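Long-range contacts in vacuolar protein-sorting-associated protein 25 (PDB 3HTU), which serves as a subunit of ESCRT-II, the complex required for multivesicular body formation and endosomal cargo sorting, and is represented here by its C-terminal winged-helix domain: residues I14-V18 with G75-F79; L30-T34 with L47-L53. All coordinates share one frame; numbering follows the deposited sequence.

Interaction 1: I14-V18 with G75-F79; sequences IYQWV and GVKFF
With CG anti to its own carbonyl carbon (chi1 -63°), F78 reaches off strand 75-78 toward helix 14-18, while Y15, whose CG is anti to the backbone N (chi1 -174°), runs the other way past it to the end of the chain. Y15 CD1 passes F78 CD2 at 4.0 Å. V18 covers one face of the phenylalanine ring: its CG2 sits almost over the ring centre, 3.7 Å from the centroid and 12° off the normal, a CH-pi contact, and CG1 packs on F78 CB. On the opposite face lies V76 CG2, higher and shifted toward the rim, so the two valines cover the faces unequally. I14 comes across the end of the phenylalanine and puts CG2 3.8 Å from F78 CZ. The polar part is a single bond: Y15 OH donates to the terminal carboxylate, 2.5 Å to F79 OXT, which lies in the plane of the tyrosine ring at its edge. It ties the last residue of the protein to helix 7-19. The contact is thus where this helix meets the small antiparallel sheet of the winged-helix domain, where strands 65-68 and 75-78 form the wing hairpin. Helix 49-61 supplies A55 against I14 and L59 against Y15, and strand 75-78 runs in the middle of the sheet between strands 27-28 and 65-68.

Interaction 2: L30-T34 with L47-L53; sequences LYELT and LDEATLL
L30, L52 and T34 carry this contact, in which the second and third helices of the winged-helix domain cross in its helix-turn-helix arrangement, their short segments at 102°. L52, with CG anti to the backbone N (chi1 174°), directs CD2 into the first turn of helix 30-35, 3.9 Å from L30 CB and close to the L30 carbonyl oxygen; its other methyl, CD1, lies toward L33. L30 CD1 touches L53 CG at 3.7 Å, the two side chains meeting almost perpendicularly, and lies against the bent chain of E49, whose OE1, near that methyl, is held in a salt bridge by R74. At the other end T34 turns its methyl inward: CG2 comes 3.2 Å from L47 O and 3.8 Å from L47 CB, and reaches L52 as well. The start of helix 49-61 is closed by D48, the N-cap, where OD2 takes both T51 N and T51 OG1, the hydroxyl on its syn lone pair and the amide from above the carboxylate plane. Between the two segments a water joins the polar edges, lying 2.7 Å from T34 OG1 and donating to L47 O at 2.5 Å.

In the fold
Both interactions feed one hydrophobic core, and interaction 2 is nested within the chain loop that interaction 1 closes. Their centres are 12 Å apart, yet they touch directly: L30 and L33 of helix 30-35 rest on G75, V76 and F78, and I14 meets L52. Interaction 1 joins the first helix to the central strand and is the more buried, built round an aromatic ring, with its one hydrogen bond at the C-terminus. Interaction 2 packs helix on helix with aliphatic methyls inside, but opens to solvent at E49 and bridges its polar edge through water. Each also borders the chain of another protein, through K77 and F79 in one and Y31 and E32 in the other.

Interaction 1: I14-V18 with G75-F79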
ATOM      1  N   ILE A  14      -4.288   4.563   8.658  1.00 30.81           N
ATOM      2  CA  ILE A  14      -4.053   3.429   7.779  1.00 29.35           C
ATOM      3  C   ILE A  14      -4.230   2.130   8.561  1.00 29.27           C
ATOM      4  O   ILE A  14      -4.839   1.180   8.082  1.00 28.05           O
ATOM      5  CB  ILE A  14      -2.642   3.468   7.127  1.00 29.13           C
ATOM      6  CG1 ILE A  14      -2.535   4.625   6.128  1.00 28.66           C
ATOM      7  CG2 ILE A  14      -2.326   2.142   6.411  1.00 28.19           C
ATOM      8  CD1 ILE A  14      -1.119   5.155   5.970  1.00 27.73           C
ATOM      9  N   TYR A  15      -3.683   2.105   9.769  1.00 29.87           N
ATOM     10  CA  TYR A  15      -3.641   0.875  10.552  1.00 31.20           C
ATOM     11  C   TYR A  15      -5.038   0.505  11.034  1.00 32.88           C
ATOM     12  O   TYR A  15      -5.377  -0.670  11.137  1.00 33.16           O
ATOM     13  CB  TYR A  15      -2.672   1.011  11.724  1.00 30.33           C
ATOM     14  CG  TYR A  15      -2.487  -0.284  12.471  1.00 30.24           C
ATOM     15  CD1 TYR A  15      -1.606  -1.257  12.006  1.00 29.78           C
ATOM     16  CD2 TYR A  15      -3.214  -0.551  13.619  1.00 29.44           C
ATOM     17  CE1 TYR A  15      -1.456  -2.454  12.665  1.00 28.45           C
ATOM     18  CE2 TYR A  15      -3.062  -1.752  14.297  1.00 29.48           C
ATOM     19  CZ  TYR A  15      -2.174  -2.696  13.817  1.00 29.33           C
ATOM     20  OH  TYR A  15      -2.005  -3.892  14.476  1.00 27.87           O
ATOM     21  N   GLN A  16      -5.831   1.533  11.331  1.00 34.82           N
ATOM     22  CA  GLN A  16      -7.247   1.401  11.612  1.00 36.95           C
ATOM     23  C   GLN A  16      -7.958   0.694  10.448  1.00 37.55           C
ATOM     24  O   GLN A  16      -8.772  -0.190  10.678  1.00 37.81           O
ATOM     25  CB  GLN A  16      -7.829   2.799  11.821  1.00 36.92           C
ATOM     26  CG  GLN A  16      -8.671   2.991  13.055  1.00 37.45           C
ATOM     27  CD  GLN A  16      -8.954   4.467  13.344  1.00 38.54           C
ATOM     28  OE1 GLN A  16      -8.822   4.926  14.482  1.00 40.14           O
ATOM     29  NE2 GLN A  16      -9.344   5.217  12.315  1.00 40.63           N
ATOM     30  N   TRP A  17      -7.642   1.077   9.205  1.00 38.70           N
ATOM     31  CA  TRP A  17      -8.318   0.518   8.028  1.00 39.63           C
ATOM     32  C   TRP A  17      -7.929  -0.938   7.749  1.00 40.83           C
ATOM     33  O   TRP A  17      -8.768  -1.746   7.337  1.00 40.87           O
ATOM     34  CB  TRP A  17      -8.082   1.375   6.765  1.00 39.55           C
ATOM     35  CG  TRP A  17      -8.707   0.744   5.572  1.00 39.14           C
ATOM     36  CD1 TRP A  17     -10.014   0.839   5.191  1.00 38.25           C
ATOM     37  CD2 TRP A  17      -8.081  -0.159   4.643  1.00 38.40           C
ATOM     38  NE1 TRP A  17     -10.238   0.077   4.071  1.00 38.20           N
ATOM     39  CE2 TRP A  17      -9.070  -0.546   3.711  1.00 37.78           C
ATOM     40  CE3 TRP A  17      -6.780  -0.665   4.501  1.00 38.83           C
ATOM     41  CZ2 TRP A  17      -8.803  -1.415   2.649  1.00 38.01           C
ATOM     42  CZ3 TRP A  17      -6.510  -1.527   3.439  1.00 38.65           C
ATOM     43  CH2 TRP A  17      -7.519  -1.894   2.529  1.00 38.70           C
ATOM     44  N   VAL A  18      -6.653  -1.258   7.945  1.00 42.27           N
ATOM     45  CA  VAL A  18      -6.160  -2.621   7.739  1.00 43.96           C
ATOM     46  C   VAL A  18      -6.856  -3.572   8.712  1.00 45.69           C
ATOM     47  O   VAL A  18      -7.214  -4.687   8.338  1.00 46.04           O
ATOM     48  CB  VAL A  18      -4.616  -2.725   7.904  1.00 43.70           C
ATOM     49  CG1 VAL A  18      -4.146  -4.170   7.734  1.00 42.95           C
ATOM     50  CG2 VAL A  18      -3.893  -1.807   6.914  1.00 42.70           C
ATOM     51  N   GLY A  75       6.460  -2.769  -0.814  1.00 23.31           N
ATOM     52  CA  GLY A  75       5.222  -2.733  -0.069  1.00 21.97           C
ATOM     53  C   GLY A  75       5.430  -2.837   1.414  1.00 20.44           C
ATOM     54  O   GLY A  75       6.482  -2.465   1.925  1.00 20.91           O
ATOM     55  N   VAL A  76       4.414  -3.341   2.103  1.00 19.29           N
ATOM     56  CA  VAL A  76       4.382  -3.279   3.543  1.00 18.47           C
ATOM     57  C   VAL A  76       3.582  -4.476   4.077  1.00 18.65           C
ATOM     58  O   VAL A  76       2.594  -4.912   3.463  1.00 17.88           O
ATOM     59  CB  VAL A  76       3.879  -1.885   4.036  1.00 17.69           C
ATOM     60  CG1 VAL A  76       2.462  -1.595   3.547  1.00 17.32           C
ATOM     61  CG2 VAL A  76       3.951  -1.751   5.556  1.00 17.63           C
ATOM     62  N   LYS A  77       4.057  -5.050   5.186  1.00 18.05           N
ATOM     63  CA  LYS A  77       3.251  -6.036   5.919  1.00 17.36           C
ATOM     64  C   LYS A  77       2.833  -5.445   7.239  1.00 18.07           C
ATOM     65  O   LYS A  77       3.642  -4.866   7.948  1.00 18.38           O
ATOM     66  CB  LYS A  77       4.020  -7.344   6.131  1.00 17.31           C
ATOM     67  CG  LYS A  77       3.242  -8.448   6.893  1.00 16.78           C
ATOM     68  CD  LYS A  77       3.974  -9.790   6.756  1.00 18.46           C
ATOM     69  CE  LYS A  77       3.329 -10.922   7.573  1.00 18.74           C
ATOM     70  NZ  LYS A  77       4.137 -12.189   7.451  1.00 21.07           N
ATOM     71  N   PHE A  78       1.559  -5.607   7.577  1.00 19.06           N
ATOM     72  CA  PHE A  78       1.029  -5.142   8.858  1.00 19.28           C
ATOM     73  C   PHE A  78       0.905  -6.298   9.831  1.00 18.60           C
ATOM     74  O   PHE A  78       0.662  -7.432   9.437  1.00 17.26           O
ATOM     75  CB  PHE A  78      -0.322  -4.465   8.676  1.00 18.90           C
ATOM     76  CG  PHE A  78      -0.267  -3.226   7.817  1.00 21.77           C
ATOM     77  CD1 PHE A  78      -0.500  -3.308   6.439  1.00 21.79           C
ATOM     78  CD2 PHE A  78       0.036  -1.986   8.380  1.00 19.98           C
ATOM     79  CE1 PHE A  78      -0.438  -2.162   5.640  1.00 20.81           C
ATOM     80  CE2 PHE A  78       0.105  -0.834   7.584  1.00 21.76           C
ATOM     81  CZ  PHE A  78      -0.132  -0.928   6.224  1.00 22.06           C
ATOM     82  N   PHE A  79       1.104  -5.983  11.099  1.00 19.66           N
ATOM     83  CA  PHE A  79       1.084  -6.965  12.187  1.00 21.14           C
ATOM     84  C   PHE A  79       0.073  -6.506  13.221  1.00 22.18           C
ATOM     85  O   PHE A  79      -0.398  -7.242  14.059  1.00 24.07           O
ATOM     86  CB  PHE A  79       2.483  -7.101  12.812  1.00 20.04           C
ATOM     87  CG  PHE A  79       3.536  -7.472  11.823  1.00 19.13           C
ATOM     88  CD1 PHE A  79       4.360  -6.485  11.269  1.00 19.96           C
ATOM     89  CD2 PHE A  79       3.691  -8.791  11.406  1.00 15.49           C
ATOM     90  CE1 PHE A  79       5.345  -6.809  10.333  1.00 15.43           C
ATOM     91  CE2 PHE A  79       4.669  -9.121  10.458  1.00 15.87           C
ATOM     92  CZ  PHE A  79       5.490  -8.109   9.913  1.00 16.48           C
ATOM     93  OXT PHE A  79      -0.338  -5.357  13.245  1.00 24.73           O
TER

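Interaction 2: L30-T34 with L47-L53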
ATOM      1  N   LEU A  30       2.679  -0.473  -1.708  1.00 21.51           N
ATOM      2  CA  LEU A  30       2.466   0.917  -1.351  1.00 23.16           C
ATOM      3  C   LEU A  30       1.416   1.545  -2.281  1.00 23.67           C
ATOM      4  O   LEU A  30       0.524   2.262  -1.822  1.00 24.31           O
ATOM      5  CB  LEU A  30       3.775   1.706  -1.435  1.00 22.83           C
ATOM      6  CG  LEU A  30       4.933   1.376  -0.496  1.00 24.93           C
ATOM      7  CD1 LEU A  30       5.717   2.671  -0.192  1.00 22.39           C
ATOM      8  CD2 LEU A  30       4.472   0.719   0.782  1.00 25.06           C
ATOM      9  N   TYR A  31       1.499   1.233  -3.571  1.00 24.26           N
ATOM     10  CA  TYR A  31       0.536   1.778  -4.548  1.00 24.94           C
ATOM     11  C   TYR A  31      -0.909   1.478  -4.174  1.00 24.93           C
ATOM     12  O   TYR A  31      -1.736   2.381  -4.167  1.00 24.89           O
ATOM     13  CB  TYR A  31       0.824   1.273  -5.958  1.00 25.86           C
ATOM     14  CG  TYR A  31      -0.126   1.799  -7.028  1.00 24.95           C
ATOM     15  CD1 TYR A  31       0.054   3.058  -7.593  1.00 24.96           C
ATOM     16  CD2 TYR A  31      -1.186   1.020  -7.478  1.00 24.38           C
ATOM     17  CE1 TYR A  31      -0.816   3.538  -8.597  1.00 25.22           C
ATOM     18  CE2 TYR A  31      -2.071   1.486  -8.460  1.00 26.25           C
ATOM     19  CZ  TYR A  31      -1.876   2.743  -9.017  1.00 26.01           C
ATOM     20  OH  TYR A  31      -2.751   3.184  -9.995  1.00 28.24           O
ATOM     21  N   GLU A  32      -1.221   0.217  -3.866  1.00 25.54           N
ATOM     22  CA  GLU A  32      -2.621  -0.160  -3.643  1.00 25.87           C
ATOM     23  C   GLU A  32      -3.233   0.447  -2.392  1.00 26.23           C
ATOM     24  O   GLU A  32      -4.454   0.593  -2.321  1.00 26.53           O
ATOM     25  CB  GLU A  32      -2.821  -1.675  -3.663  1.00 26.21           C
ATOM     26  CG  GLU A  32      -2.470  -2.379  -2.350  1.00 26.43           C
ATOM     27  CD  GLU A  32      -2.670  -3.851  -2.466  1.00 26.95           C
ATOM     28  OE1 GLU A  32      -1.691  -4.592  -2.319  1.00 27.81           O
ATOM     29  OE2 GLU A  32      -3.800  -4.268  -2.764  1.00 27.10           O
ATOM     30  N   LEU A  33      -2.401   0.811  -1.418  1.00 26.05           N
ATOM     31  CA  LEU A  33      -2.888   1.526  -0.237  1.00 26.72           C
ATOM     32  C   LEU A  33      -3.426   2.905  -0.583  1.00 27.46           C
ATOM     33  O   LEU A  33      -4.375   3.367   0.046  1.00 27.44           O
ATOM     34  CB  LEU A  33      -1.806   1.665   0.851  1.00 26.28           C
ATOM     35  CG  LEU A  33      -1.570   0.442   1.753  1.00 26.05           C
ATOM     36  CD1 LEU A  33      -0.394   0.672   2.728  1.00 26.43           C
ATOM     37  CD2 LEU A  33      -2.807   0.016   2.535  1.00 24.33           C
ATOM     38  N   THR A  34      -2.815   3.561  -1.562  1.00 28.40           N
ATOM     39  CA  THR A  34      -3.212   4.931  -1.911  1.00 29.67           C
ATOM     40  C   THR A  34      -4.005   5.058  -3.219  1.00 31.12           C
ATOM     41  O   THR A  34      -4.739   6.034  -3.405  1.00 31.53           O
ATOM     42  CB  THR A  34      -2.004   5.874  -1.953  1.00 29.70           C
ATOM     43  OG1 THR A  34      -0.989   5.332  -2.819  1.00 28.93           O
ATOM     44  CG2 THR A  34      -1.453   6.083  -0.521  1.00 28.64           C
ATOM     45  N   LEU A  47      -2.992   9.910  -1.015  1.00 34.58           N
ATOM     46  CA  LEU A  47      -1.811  10.278  -0.217  1.00 34.21           C
ATOM     47  C   LEU A  47      -0.548  10.006  -1.025  1.00 34.29           C
ATOM     48  O   LEU A  47      -0.434   8.946  -1.640  1.00 34.86           O
ATOM     49  CB  LEU A  47      -1.759   9.473   1.085  1.00 34.21           C
ATOM     50  CG  LEU A  47      -1.339  10.082   2.433  1.00 33.81           C
ATOM     51  CD1 LEU A  47      -0.529   9.073   3.244  1.00 34.33           C
ATOM     52  CD2 LEU A  47      -0.587  11.399   2.308  1.00 36.06           C
ATOM     53  N   ASP A  48       0.378  10.967  -1.038  1.00 33.84           N
ATOM     54  CA  ASP A  48       1.634  10.853  -1.778  1.00 34.12           C
ATOM     55  C   ASP A  48       2.538   9.751  -1.172  1.00 34.28           C
ATOM     56  O   ASP A  48       2.450   9.487   0.026  1.00 34.27           O
ATOM     57  CB  ASP A  48       2.365  12.212  -1.798  1.00 33.86           C
ATOM     58  CG  ASP A  48       2.704  12.729  -0.397  1.00 34.05           C
ATOM     59  OD1 ASP A  48       1.789  13.158   0.338  1.00 32.27           O
ATOM     60  OD2 ASP A  48       3.901  12.713  -0.022  1.00 35.12           O
ATOM     61  N   GLU A  49       3.392   9.126  -1.991  1.00 34.47           N
ATOM     62  CA  GLU A  49       4.262   8.038  -1.510  1.00 34.47           C
ATOM     63  C   GLU A  49       5.156   8.507  -0.377  1.00 34.00           C
ATOM     64  O   GLU A  49       5.373   7.772   0.597  1.00 34.20           O
ATOM     65  CB  GLU A  49       5.141   7.425  -2.623  1.00 35.03           C
ATOM     66  CG  GLU A  49       5.565   5.944  -2.342  1.00 36.46           C
ATOM     67  CD  GLU A  49       7.067   5.653  -2.518  1.00 39.82           C
ATOM     68  OE1 GLU A  49       7.417   4.462  -2.699  1.00 39.95           O
ATOM     69  OE2 GLU A  49       7.908   6.595  -2.463  1.00 41.89           O
ATOM     70  N   ALA A  50       5.682   9.721  -0.509  1.00 33.00           N
ATOM     71  CA  ALA A  50       6.640  10.255   0.463  1.00 32.50           C
ATOM     72  C   ALA A  50       6.060  10.305   1.873  1.00 31.92           C
ATOM     73  O   ALA A  50       6.710   9.893   2.829  1.00 32.05           O
ATOM     74  CB  ALA A  50       7.138  11.626   0.033  1.00 32.84           C
ATOM     75  N   THR A  51       4.833  10.801   1.989  1.00 31.04           N
ATOM     76  CA  THR A  51       4.163  10.942   3.271  1.00 29.97           C
ATOM     77  C   THR A  51       3.676   9.574   3.772  1.00 29.22           C
ATOM     78  O   THR A  51       3.712   9.311   4.967  1.00 29.47           O
ATOM     79  CB  THR A  51       2.984  11.936   3.176  1.00 29.93           C
ATOM     80  OG1 THR A  51       3.463  13.217   2.723  1.00 32.22           O
ATOM     81  CG2 THR A  51       2.311  12.112   4.535  1.00 30.98           C
ATOM     82  N   LEU A  52       3.234   8.724   2.843  1.00 28.14           N
ATOM     83  CA  LEU A  52       2.839   7.353   3.131  1.00 27.82           C
ATOM     84  C   LEU A  52       3.986   6.563   3.751  1.00 27.50           C
ATOM     85  O   LEU A  52       3.779   5.826   4.707  1.00 27.88           O
ATOM     86  CB  LEU A  52       2.364   6.656   1.849  1.00 27.47           C
ATOM     87  CG  LEU A  52       2.055   5.165   1.943  1.00 27.34           C
ATOM     88  CD1 LEU A  52       0.775   4.958   2.740  1.00 24.22           C
ATOM     89  CD2 LEU A  52       1.963   4.520   0.548  1.00 27.38           C
ATOM     90  N   LEU A  53       5.185   6.693   3.193  1.00 27.18           N
ATOM     91  CA  LEU A  53       6.353   6.039   3.781  1.00 27.57           C
ATOM     92  C   LEU A  53       6.679   6.501   5.202  1.00 27.31           C
ATOM     93  O   LEU A  53       7.060   5.684   6.044  1.00 27.11           O
ATOM     94  CB  LEU A  53       7.577   6.153   2.883  1.00 26.84           C
ATOM     95  CG  LEU A  53       7.704   4.967   1.929  1.00 27.39           C
ATOM     96  CD1 LEU A  53       8.704   5.282   0.849  1.00 27.38           C
ATOM     97  CD2 LEU A  53       8.035   3.643   2.666  1.00 22.86           C
TER
HETATM   98  O   HOH W   1       1.025   7.105  -2.619  1.00 52.47           O